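PDB 2XOT: amphoterin-induced protein 1 from Mus musculus, which promotes the growth and fasciculation of neurites as a homodimeric neuronal cell-adhesion protein and may mediate homophilic and heterophilic contacts between cells. Local coordinates for the interface of chains A and B. Sequence-based numbering; all coordinates share one arbitrary frame. Chains: chain A/B, Amphoterin-induced protein 1.

The interface of chains A and B. Residues chain A 17, 19, 22, 24; chain B 118, 120, 142, 144.
B:Tyr120, A:Ile22 and A:Ala19 carry this patch of the leucine-rich-repeat homodimer, in which the N-terminal cap (LRRNT) of one subunit packs against LRR strand 116-118, strand 140-142 and the residues just after them in the other. Because the interface is two-fold symmetric, the same contact recurs with the chains exchanged. The cap presents a small hairpin, strands 17-19 and 22-24, from which methyl groups of A:Ala19 and A:Ile22 are laid against the broad tyrosine faces opposite. A:Ala19 lays its methyl CB over one face of the B:Tyr120 ring, 3.8 Å from the centroid and offset toward the rim; so small a side chain lets the ring lie close to the strand. A:Leu17 adds its CD1 beside the same ring, 3.7 Å from CD1 of B:Tyr120. With CG lodged between backbone N and carbonyl carbon (chi1 65°), B:Tyr120 reaches across the hairpin until its phenolic OH stands 3.4 Å from CB of A:Ser24, a small residue that makes room for it. A:Ile22 branches between two tyrosines: CG2 lies against the hydroxyl end of B:Tyr120, at OH and CZ, while CG1 and CD1 run on to B:Tyr142, extended by a chi2 of 178°. There CD1 sits over the centre of the ring, 3.5 Å from its centroid, with CG of B:Leu118 at 4.1 Å from this methyl as a further apolar neighbour. A serine in place of B:Tyr142 would probably leave CD1 of A:Ile22 without its aromatic seat and open a gap beside B:Leu118.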
ATOM      1  N   LEU A  17      -6.348  21.293   4.010  1.00 27.42           N
ATOM      2  CA  LEU A  17      -5.026  21.409   4.555  1.00 27.38           C
ATOM      3  C   LEU A  17      -4.148  20.652   3.565  1.00 26.44           C
ATOM      4  O   LEU A  17      -4.389  19.487   3.275  1.00 25.68           O
ATOM      5  CB  LEU A  17      -5.009  20.785   5.964  1.00 28.33           C
ATOM      6  CG  LEU A  17      -3.949  21.187   7.014  1.00 30.11           C
ATOM      7  CD1 LEU A  17      -2.548  20.751   6.565  1.00 32.51           C
ATOM      8  CD2 LEU A  17      -4.006  22.677   7.345  1.00 31.98           C
ATOM      9  N   ALA A  19      -0.661  19.065   2.627  1.00 23.81           N
ATOM     10  CA  ALA A  19       0.648  18.569   3.007  1.00 22.86           C
ATOM     11  C   ALA A  19       1.284  17.921   1.779  1.00 22.01           C
ATOM     12  O   ALA A  19       1.134  16.733   1.570  1.00 21.93           O
ATOM     13  CB  ALA A  19       0.516  17.555   4.112  1.00 22.28           C
ATOM     14  N   ILE A  22      -0.537  15.222   0.031  1.00 21.71           N
ATOM     15  CA  ILE A  22      -1.720  14.895   0.847  1.00 21.38           C
ATOM     16  C   ILE A  22      -2.657  16.124   1.007  1.00 21.59           C
ATOM     17  O   ILE A  22      -2.202  17.199   1.376  1.00 22.03           O
ATOM     18  CB  ILE A  22      -1.301  14.389   2.233  1.00 21.89           C
ATOM     19  CG1 ILE A  22      -0.566  13.061   2.078  1.00 22.60           C
ATOM     20  CG2 ILE A  22      -2.533  14.205   3.148  1.00 20.43           C
ATOM     21  CD1 ILE A  22      -0.074  12.483   3.358  1.00 19.96           C
ATOM     22  N   SER A  24      -5.962  17.186   3.083  1.00 21.18           N
ATOM     23  CA  SER A  24      -6.779  16.822   4.198  1.00 21.35           C
ATOM     24  C   SER A  24      -7.895  17.837   4.166  1.00 21.21           C
ATOM     25  O   SER A  24      -7.689  18.977   4.531  1.00 18.17           O
ATOM     26  CB  SER A  24      -5.966  16.943   5.486  1.00 22.16           C
ATOM     27  OG  SER A  24      -6.640  16.345   6.575  1.00 23.97           O
TER
ATOM     28  N   LEU B 118       2.862  10.397   9.382  1.00 20.78           N
ATOM     29  CA  LEU B 118       2.235  11.700   9.163  1.00 20.31           C
ATOM     30  C   LEU B 118       2.244  12.484  10.457  1.00 20.01           C
ATOM     31  O   LEU B 118       1.703  12.021  11.459  1.00 20.55           O
ATOM     32  CB  LEU B 118       0.793  11.497   8.703  1.00 21.28           C
ATOM     33  CG  LEU B 118       0.468  11.185   7.247  1.00 22.35           C
ATOM     34  CD1 LEU B 118       1.344  10.145   6.647  1.00 23.46           C
ATOM     35  CD2 LEU B 118      -1.024  10.812   7.088  1.00 21.44           C
ATOM     36  N   TYR B 120       2.085  16.146  10.146  1.00 20.09           N
ATOM     37  CA  TYR B 120       1.843  17.511   9.671  1.00 20.40           C
ATOM     38  C   TYR B 120       0.745  18.174  10.512  1.00 20.55           C
ATOM     39  O   TYR B 120      -0.071  17.506  11.141  1.00 20.93           O
ATOM     40  CB  TYR B 120       1.514  17.535   8.162  1.00 19.83           C
ATOM     41  CG  TYR B 120       0.227  16.859   7.755  1.00 19.58           C
ATOM     42  CD1 TYR B 120      -0.973  17.572   7.704  1.00 18.29           C
ATOM     43  CD2 TYR B 120       0.208  15.513   7.372  1.00 17.42           C
ATOM     44  CE1 TYR B 120      -2.141  16.962   7.322  1.00 17.26           C
ATOM     45  CE2 TYR B 120      -0.952  14.897   6.990  1.00 17.32           C
ATOM     46  CZ  TYR B 120      -2.142  15.631   6.964  1.00 17.37           C
ATOM     47  OH  TYR B 120      -3.324  15.041   6.604  1.00 17.93           O
ATOM     48  N   TYR B 142       5.994  13.175   6.764  1.00 17.62           N
ATOM     49  CA  TYR B 142       5.290  14.435   6.496  1.00 17.73           C
ATOM     50  C   TYR B 142       5.287  15.293   7.765  1.00 18.42           C
ATOM     51  O   TYR B 142       4.705  14.915   8.764  1.00 17.97           O
ATOM     52  CB  TYR B 142       3.856  14.169   6.071  1.00 17.42           C
ATOM     53  CG  TYR B 142       3.655  13.542   4.685  1.00 17.50           C
ATOM     54  CD1 TYR B 142       3.260  14.319   3.603  1.00 17.66           C
ATOM     55  CD2 TYR B 142       3.804  12.182   4.477  1.00 18.44           C
ATOM     56  CE1 TYR B 142       3.041  13.761   2.353  1.00 17.66           C
ATOM     57  CE2 TYR B 142       3.579  11.603   3.214  1.00 17.03           C
ATOM     58  CZ  TYR B 142       3.229  12.406   2.163  1.00 17.80           C
ATOM     59  OH  TYR B 142       2.991  11.873   0.917  1.00 18.36           O
ATOM     60  N   SER B 144       4.943  18.931   7.419  1.00 21.18           N
ATOM     61  CA  SER B 144       4.491  20.263   7.001  1.00 22.59           C
ATOM     62  C   SER B 144       3.564  20.866   8.050  1.00 23.33           C
ATOM     63  O   SER B 144       3.035  20.157   8.891  1.00 22.89           O
ATOM     64  CB  SER B 144       3.773  20.193   5.658  1.00 22.83           C
ATOM     65  OG  SER B 144       2.558  19.490   5.808  1.00 25.48           O
TER